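Local coordinates for WZI (Escherichia coli, PDB 2YNK), which is an outer membrane beta-barrel lectin that binds carbohydrate and underpins assembly of the group 1 capsule on the cell surface, at residues W152-I161 against S288-E296; A305-E313 against W325-M336. One frame throughout, in Å; residues are numbered along the deposited sequence.

Contact 1. Residues W152-I161 against S288-E296; sequences WGPGYEGSLI and SFYGQMIGE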
# COMPACT_ATOMS: atom_id res chain seq x y z
N TRP A 152 -2.51 3.80 -2.64
CA TRP A 152 -2.68 4.72 -3.77
C TRP A 152 -1.36 5.23 -4.30
O TRP A 152 -0.76 6.16 -3.73
CB TRP A 152 -3.58 5.87 -3.36
CG TRP A 152 -5.04 5.51 -3.33
CD1 TRP A 152 -5.61 4.25 -3.41
CD2 TRP A 152 -6.16 6.43 -3.18
NE1 TRP A 152 -6.98 4.33 -3.34
CE2 TRP A 152 -7.37 5.60 -3.21
CE3 TRP A 152 -6.29 7.80 -3.02
CZ2 TRP A 152 -8.62 6.15 -3.10
CZ3 TRP A 152 -7.56 8.34 -2.91
CH2 TRP A 152 -8.70 7.53 -2.95
N GLY A 153 -0.91 4.62 -5.40
CA GLY A 153 0.25 5.11 -6.13
C GLY A 153 1.31 4.06 -6.38
O GLY A 153 1.20 2.94 -5.91
N PRO A 154 2.36 4.44 -7.12
CA PRO A 154 3.36 3.50 -7.60
C PRO A 154 4.53 3.28 -6.66
O PRO A 154 5.42 2.48 -6.97
CB PRO A 154 3.85 4.17 -8.88
CG PRO A 154 3.76 5.63 -8.57
CD PRO A 154 2.62 5.81 -7.60
N GLY A 155 4.53 3.96 -5.52
CA GLY A 155 5.64 3.86 -4.60
C GLY A 155 5.67 2.52 -3.91
O GLY A 155 4.63 1.86 -3.79
N TYR A 156 6.86 2.13 -3.48
CA TYR A 156 7.06 0.90 -2.72
C TYR A 156 7.22 1.17 -1.23
O TYR A 156 6.90 0.32 -0.40
CB TYR A 156 8.27 0.13 -3.26
CG TYR A 156 7.98 -0.58 -4.57
CD1 TYR A 156 7.27 -1.77 -4.58
CD2 TYR A 156 8.40 -0.05 -5.78
CE1 TYR A 156 7.00 -2.43 -5.77
CE2 TYR A 156 8.13 -0.70 -6.97
CZ TYR A 156 7.43 -1.89 -6.96
OH TYR A 156 7.14 -2.54 -8.14
N GLU A 157 7.72 2.35 -0.89
CA GLU A 157 8.02 2.69 0.50
C GLU A 157 6.84 3.40 1.19
O GLU A 157 6.74 3.39 2.42
CB GLU A 157 9.26 3.57 0.56
CG GLU A 157 10.16 3.25 1.74
CD GLU A 157 11.03 2.04 1.48
OE1 GLU A 157 11.52 1.90 0.34
OE2 GLU A 157 11.23 1.23 2.41
N GLY A 158 5.95 3.98 0.39
CA GLY A 158 4.83 4.75 0.89
C GLY A 158 3.93 5.27 -0.21
O GLY A 158 4.31 5.32 -1.38
N SER A 159 2.70 5.61 0.17
CA SER A 159 1.87 6.51 -0.60
C SER A 159 1.81 7.85 0.13
O SER A 159 1.66 7.88 1.33
CB SER A 159 0.46 5.97 -0.74
OG SER A 159 -0.42 7.02 -1.15
N LEU A 160 1.91 8.94 -0.61
CA LEU A 160 1.84 10.26 -0.00
C LEU A 160 0.42 10.67 0.38
O LEU A 160 0.23 11.68 1.07
CB LEU A 160 2.40 11.33 -0.95
CG LEU A 160 3.86 11.20 -1.39
CD1 LEU A 160 4.15 12.27 -2.44
CD2 LEU A 160 4.82 11.30 -0.22
N ILE A 161 -0.58 9.89 -0.06
CA ILE A 161 -1.98 10.28 0.10
C ILE A 161 -2.85 9.25 0.81
O ILE A 161 -3.65 9.61 1.65
CB ILE A 161 -2.62 10.63 -1.26
CG1 ILE A 161 -4.03 11.21 -1.04
CG2 ILE A 161 -2.63 9.41 -2.18
CD1 ILE A 161 -4.48 12.17 -2.12
N SER A 288 11.79 0.70 -14.79
CA SER A 288 10.78 1.75 -14.84
C SER A 288 11.16 2.85 -13.89
O SER A 288 11.97 2.66 -12.99
CB SER A 288 9.41 1.21 -14.43
OG SER A 288 9.08 0.04 -15.15
N PHE A 289 10.58 4.02 -14.10
CA PHE A 289 10.67 5.06 -13.11
C PHE A 289 9.29 5.65 -12.86
O PHE A 289 8.43 5.66 -13.75
CB PHE A 289 11.73 6.12 -13.47
CG PHE A 289 11.43 6.92 -14.70
CD1 PHE A 289 11.80 6.45 -15.96
CD2 PHE A 289 10.84 8.18 -14.60
CE1 PHE A 289 11.55 7.21 -17.11
CE2 PHE A 289 10.59 8.94 -15.74
CZ PHE A 289 10.94 8.46 -17.00
N TYR A 290 9.09 6.10 -11.62
CA TYR A 290 7.79 6.57 -11.17
C TYR A 290 7.90 7.79 -10.26
O TYR A 290 8.96 8.07 -9.69
CB TYR A 290 7.07 5.43 -10.45
CG TYR A 290 7.87 4.79 -9.33
CD1 TYR A 290 7.92 5.36 -8.06
CD2 TYR A 290 8.59 3.61 -9.55
CE1 TYR A 290 8.65 4.78 -7.04
CE2 TYR A 290 9.33 3.03 -8.54
CZ TYR A 290 9.35 3.62 -7.28
OH TYR A 290 10.07 3.06 -6.25
N GLY A 291 6.79 8.50 -10.12
CA GLY A 291 6.72 9.71 -9.28
C GLY A 291 5.31 10.00 -8.79
O GLY A 291 4.32 9.58 -9.40
N GLN A 292 5.22 10.73 -7.68
CA GLN A 292 3.93 11.10 -7.11
C GLN A 292 4.05 12.47 -6.45
O GLN A 292 5.02 12.75 -5.75
CB GLN A 292 3.50 10.05 -6.07
CG GLN A 292 2.16 10.34 -5.40
CD GLN A 292 1.69 9.21 -4.50
OE1 GLN A 292 2.40 8.81 -3.58
NE2 GLN A 292 0.50 8.69 -4.78
N MSE A 293 3.05 13.31 -6.69
CA MSE A 293 3.05 14.67 -6.14
C MSE A 293 1.70 14.97 -5.56
O MSE A 293 0.77 15.28 -6.28
CB MSE A 293 3.39 15.67 -7.24
CG MSE A 293 3.53 17.09 -6.69
SE MSE A 293 3.52 18.39 -8.18
CE MSE A 293 4.24 19.97 -7.25
N ILE A 294 1.60 14.89 -4.23
CA ILE A 294 0.36 15.23 -3.54
C ILE A 294 0.52 16.56 -2.83
O ILE A 294 1.55 16.81 -2.22
CB ILE A 294 -0.02 14.19 -2.49
CG1 ILE A 294 -0.18 12.82 -3.15
CG2 ILE A 294 -1.30 14.60 -1.80
CD1 ILE A 294 -1.37 12.74 -4.08
N GLY A 295 -0.51 17.40 -2.93
CA GLY A 295 -0.49 18.73 -2.32
C GLY A 295 -1.56 18.90 -1.26
O GLY A 295 -2.57 18.20 -1.27
N GLU A 296 -1.33 19.83 -0.33
CA GLU A 296 -2.28 20.07 0.76
C GLU A 296 -3.37 21.08 0.41
O GLU A 296 -4.47 21.01 0.95
CB GLU A 296 -1.53 20.49 2.02
CG GLU A 296 -0.97 19.32 2.81
CD GLU A 296 -2.02 18.59 3.64
OE1 GLU A 296 -3.23 18.88 3.51
OE2 GLU A 296 -1.61 17.72 4.43

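Contact 2. Residues A305-E313 against W325-M336; sequences ANMFLGGIE and WYLEAHDTRTNM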
# COMPACT_ATOMS: atom_id res chain seq x y z
N ALA A 305 1.34 23.46 -1.98
CA ALA A 305 1.88 22.98 -0.69
C ALA A 305 2.23 21.49 -0.82
O ALA A 305 1.75 20.65 -0.05
CB ALA A 305 0.88 23.21 0.42
N ASN A 306 3.10 21.21 -1.79
CA ASN A 306 3.27 19.87 -2.34
C ASN A 306 4.33 19.00 -1.68
O ASN A 306 5.44 19.44 -1.43
CB ASN A 306 3.58 19.95 -3.84
CG ASN A 306 2.38 20.36 -4.65
OD1 ASN A 306 1.40 19.63 -4.73
ND2 ASN A 306 2.45 21.53 -5.28
N MSE A 307 3.95 17.75 -1.42
CA MSE A 307 4.88 16.70 -1.00
C MSE A 307 5.27 15.93 -2.23
O MSE A 307 4.47 15.78 -3.15
CB MSE A 307 4.20 15.79 0.01
CG MSE A 307 3.84 16.60 1.25
SE MSE A 307 2.78 15.49 2.47
CE MSE A 307 1.08 15.52 1.48
N PHE A 308 6.50 15.44 -2.24
CA PHE A 308 7.06 14.79 -3.41
C PHE A 308 7.55 13.38 -3.15
O PHE A 308 7.94 13.02 -2.02
CB PHE A 308 8.21 15.62 -3.96
CG PHE A 308 7.78 16.94 -4.52
CD1 PHE A 308 7.68 18.06 -3.70
CD2 PHE A 308 7.46 17.06 -5.87
CE1 PHE A 308 7.29 19.28 -4.21
CE2 PHE A 308 7.07 18.28 -6.39
CZ PHE A 308 6.98 19.39 -5.56
N LEU A 309 7.52 12.58 -4.21
CA LEU A 309 7.99 11.21 -4.18
C LEU A 309 8.41 10.80 -5.59
O LEU A 309 7.72 11.09 -6.56
CB LEU A 309 6.88 10.31 -3.67
CG LEU A 309 7.08 8.79 -3.77
CD1 LEU A 309 6.24 8.13 -2.68
CD2 LEU A 309 6.75 8.25 -5.16
N GLY A 310 9.56 10.13 -5.68
CA GLY A 310 10.07 9.64 -6.94
C GLY A 310 10.88 8.38 -6.71
O GLY A 310 11.39 8.15 -5.62
N GLY A 311 10.99 7.56 -7.75
CA GLY A 311 11.78 6.34 -7.69
C GLY A 311 12.07 5.68 -9.03
O GLY A 311 11.51 6.04 -10.08
N ILE A 312 12.95 4.69 -8.99
CA ILE A 312 13.35 3.95 -10.17
C ILE A 312 13.40 2.49 -9.75
O ILE A 312 13.88 2.17 -8.66
CB ILE A 312 14.72 4.45 -10.68
CG1 ILE A 312 15.11 3.76 -11.98
CG2 ILE A 312 15.80 4.27 -9.63
CD1 ILE A 312 16.47 4.17 -12.49
N GLU A 313 12.88 1.60 -10.60
CA GLU A 313 12.83 0.17 -10.29
C GLU A 313 13.31 -0.68 -11.46
O GLU A 313 13.16 -0.28 -12.62
CB GLU A 313 11.42 -0.26 -9.89
CG GLU A 313 10.32 0.21 -10.83
CD GLU A 313 8.94 -0.35 -10.48
OE1 GLU A 313 8.81 -1.58 -10.35
OE2 GLU A 313 7.99 0.46 -10.35
N TRP A 325 14.54 -4.81 -7.63
CA TRP A 325 15.16 -3.72 -6.90
C TRP A 325 14.49 -2.41 -7.16
O TRP A 325 13.92 -2.19 -8.23
CB TRP A 325 16.65 -3.62 -7.23
CG TRP A 325 16.92 -3.16 -8.64
CD1 TRP A 325 17.14 -3.94 -9.77
CD2 TRP A 325 17.02 -1.77 -9.12
NE1 TRP A 325 17.35 -3.16 -10.87
CE2 TRP A 325 17.29 -1.86 -10.56
CE3 TRP A 325 16.90 -0.53 -8.53
CZ2 TRP A 325 17.44 -0.73 -11.35
CZ3 TRP A 325 17.05 0.61 -9.34
CH2 TRP A 325 17.32 0.51 -10.71
N TYR A 326 14.54 -1.53 -6.16
CA TYR A 326 14.06 -0.17 -6.35
C TYR A 326 14.92 0.83 -5.58
O TYR A 326 15.57 0.48 -4.60
CB TYR A 326 12.57 -0.04 -5.97
CG TYR A 326 12.27 -0.21 -4.50
CD1 TYR A 326 12.69 0.74 -3.57
CD2 TYR A 326 11.53 -1.29 -4.03
CE1 TYR A 326 12.42 0.60 -2.22
CE2 TYR A 326 11.25 -1.43 -2.68
CZ TYR A 326 11.70 -0.47 -1.78
OH TYR A 326 11.44 -0.59 -0.43
N LEU A 327 14.93 2.06 -6.06
CA LEU A 327 15.57 3.17 -5.36
C LEU A 327 14.54 4.29 -5.34
O LEU A 327 14.04 4.68 -6.39
CB LEU A 327 16.86 3.60 -6.05
CG LEU A 327 17.74 4.59 -5.28
CD1 LEU A 327 18.01 4.09 -3.86
CD2 LEU A 327 19.06 4.85 -6.00
N GLU A 328 14.21 4.78 -4.15
CA GLU A 328 13.05 5.64 -3.98
C GLU A 328 13.33 6.80 -3.00
O GLU A 328 13.89 6.59 -1.93
CB GLU A 328 11.88 4.78 -3.49
CG GLU A 328 10.52 5.46 -3.56
CD GLU A 328 9.36 4.51 -3.32
OE1 GLU A 328 9.39 3.36 -3.82
OE2 GLU A 328 8.39 4.91 -2.63
N ALA A 329 12.93 8.01 -3.39
CA ALA A 329 13.13 9.21 -2.56
C ALA A 329 11.79 9.88 -2.22
O ALA A 329 10.95 10.02 -3.10
CB ALA A 329 14.05 10.21 -3.26
N HIS A 330 11.60 10.25 -0.95
CA HIS A 330 10.39 10.95 -0.51
C HIS A 330 10.72 12.28 0.11
O HIS A 330 11.77 12.43 0.71
CB HIS A 330 9.66 10.15 0.56
CG HIS A 330 9.09 8.83 0.09
ND1 HIS A 330 8.17 8.17 0.80
CD2 HIS A 330 9.32 8.07 -1.06
CE1 HIS A 330 7.84 7.04 0.16
NE2 HIS A 330 8.55 6.98 -0.98
N ASP A 331 9.81 13.24 -0.02
CA ASP A 331 9.91 14.49 0.74
C ASP A 331 8.51 14.94 1.16
O ASP A 331 7.71 15.38 0.34
CB ASP A 331 10.60 15.58 -0.09
CG ASP A 331 10.91 16.83 0.74
OD1 ASP A 331 9.96 17.40 1.32
OD2 ASP A 331 12.09 17.25 0.80
N THR A 332 8.22 14.82 2.46
CA THR A 332 6.91 15.18 2.98
C THR A 332 6.92 16.53 3.73
O THR A 332 6.03 16.81 4.54
CB THR A 332 6.33 14.06 3.86
OG1 THR A 332 7.20 13.83 4.98
CG2 THR A 332 6.19 12.78 3.04
N ARG A 333 7.91 17.36 3.44
CA ARG A 333 7.82 18.77 3.79
C ARG A 333 6.91 19.47 2.78
O ARG A 333 6.47 18.86 1.81
CB ARG A 333 9.21 19.42 3.77
CG ARG A 333 10.18 18.83 4.79
CD ARG A 333 11.56 19.45 4.66
NE ARG A 333 12.24 18.98 3.46
CZ ARG A 333 13.42 19.44 3.04
NH1 ARG A 333 14.07 20.37 3.73
NH2 ARG A 333 13.96 18.95 1.93
N THR A 334 6.64 20.75 3.01
CA THR A 334 5.91 21.56 2.04
C THR A 334 6.89 22.27 1.12
O THR A 334 7.69 23.11 1.56
CB THR A 334 4.97 22.55 2.73
OG1 THR A 334 3.80 21.85 3.17
CG2 THR A 334 4.56 23.66 1.76
N ASN A 335 6.83 21.90 -0.16
CA ASN A 335 7.78 22.37 -1.16
C ASN A 335 9.23 22.20 -0.73
O ASN A 335 10.05 23.08 -0.93
CB ASN A 335 7.50 23.83 -1.51
CG ASN A 335 6.08 24.06 -1.99
OD1 ASN A 335 5.50 23.21 -2.68
ND2 ASN A 335 5.52 25.21 -1.65
N MSE A 336 9.53 21.06 -0.12
CA MSE A 336 10.90 20.70 0.24
C MSE A 336 11.61 21.78 1.02
O MSE A 336 12.80 22.00 0.82
CB MSE A 336 11.70 20.41 -1.03
CG MSE A 336 10.92 19.56 -2.02
SE MSE A 336 12.17 18.80 -3.35
CE MSE A 336 11.83 20.12 -4.78

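Contact 1. Residues W152-I161 against S288-E296
Gln292 meets the 152-161 loop with both ends of its amide. Its side chain is fully extended, CG anti to the backbone N (chi1 180°), carrying the amide to two backbone groups. NE2 donates to Trp152 O at 3.0 Å, in the amide plane, while OE1 accepts an almost straight bond from Leu160 N, also 3.0 Å, from above the carbonyl plane. Two bonds at opposite ends should fix the amide's rotation. Trp152 O is gripped twice, Ser159 OG reaching it at 2.7 Å from the opposite face; the same OG accepts from Ile161 N, an ST turn. On one flank, Tyr290 lays a ring face under Pro154 O, 3.8 Å above its centre, and sets its OH at the edge of the Tyr156 ring, near CD2; that hydroxyl is also hydrogen-bonded to Glu328 of strand 322-331. On the other, Ile294 CG1 packs on Leu160 CB (3.7 Å), and Ile294 CD1 meets Ile161 CD1, the side chains nearly perpendicular. A loop folded into the closed barrel is thus pinned to the inner wall by a side-chain amide bonded to loop backbone, with Trp152 and Ile161 touching strand 226-236 and Leu160 reaching Leu309 of strand 306-317.

Contact 2. Residues A305-E313 against W325-M336
Ala305 opens the pairing with its CB 3.9 Å from Thr334 CG2. Asn306 exchanges two bonds with Asn335: its N donates to the side-chain OD1 at 3.2 Å, from above the carbonyl plane, and its O accepts from Asn335 N. Met307, a selenomethionine, lays CG over Thr332 CA. From Phe308 onward the strands run antiparallel, at 173°. Phe308 and Asp331 form a hydrogen-bonded pair, and Met336, also selenomethionine, makes an oblique Met-aromatic contact, SE 5.1 Å from the Phe308 ring centroid. Leu309, with CG anti to its N (chi1 170°), runs alongside His330 and puts CD1 over one imidazole face, a CH-pi contact 3.4 Å from the centroid. Gly310 pairs with Ala329; Gly311 CA comes to 4.0 Å from Glu328 CA. Ile312 pairs with Leu327 and packs CG2 on Trp325 CZ3 at 3.9 Å; Glu313 and Tyr326 are an antiparallel non-hydrogen-bonded pair. Chemically the two sides differ: Phe308, Ile312 and Leu327 probably turn toward lipid, with the Asp331-Arg333 salt bridge at the end of that face, whereas on the other His330 NE2 donates to Glu328 OE2 and ND1 is hydrogen-bonded to Asp361. Glu328 OE1 takes Tyr156 N and bonds Tyr290 OH. Carboxylates at both ring nitrogens would probably favour protonated imidazole.

Overall arrangement
The centres of contacts 1 and 2 lie about 7 Å apart, in series along the chain: contact 1 closes before contact 2 opens. They share the barrel wall, since strands 287-295 and 306-317 are neighbours in its closed antiparallel sheet. Contact 2 extends that wall through the hairpin with strand 322-331, whereas contact 1 sets a loop against the wall from within. The 152-161 loop is tied to three successive strands: to 287-295 through Gln292, to 306-317 through Tyr156 OH and Glu313, and to 322-331 through Glu157 OE1, 2.6 Å from Tyr326 OH. Arg387 adds a salt bridge to Glu157, so this loop occupies part of the barrel interior and is fastened to the wall.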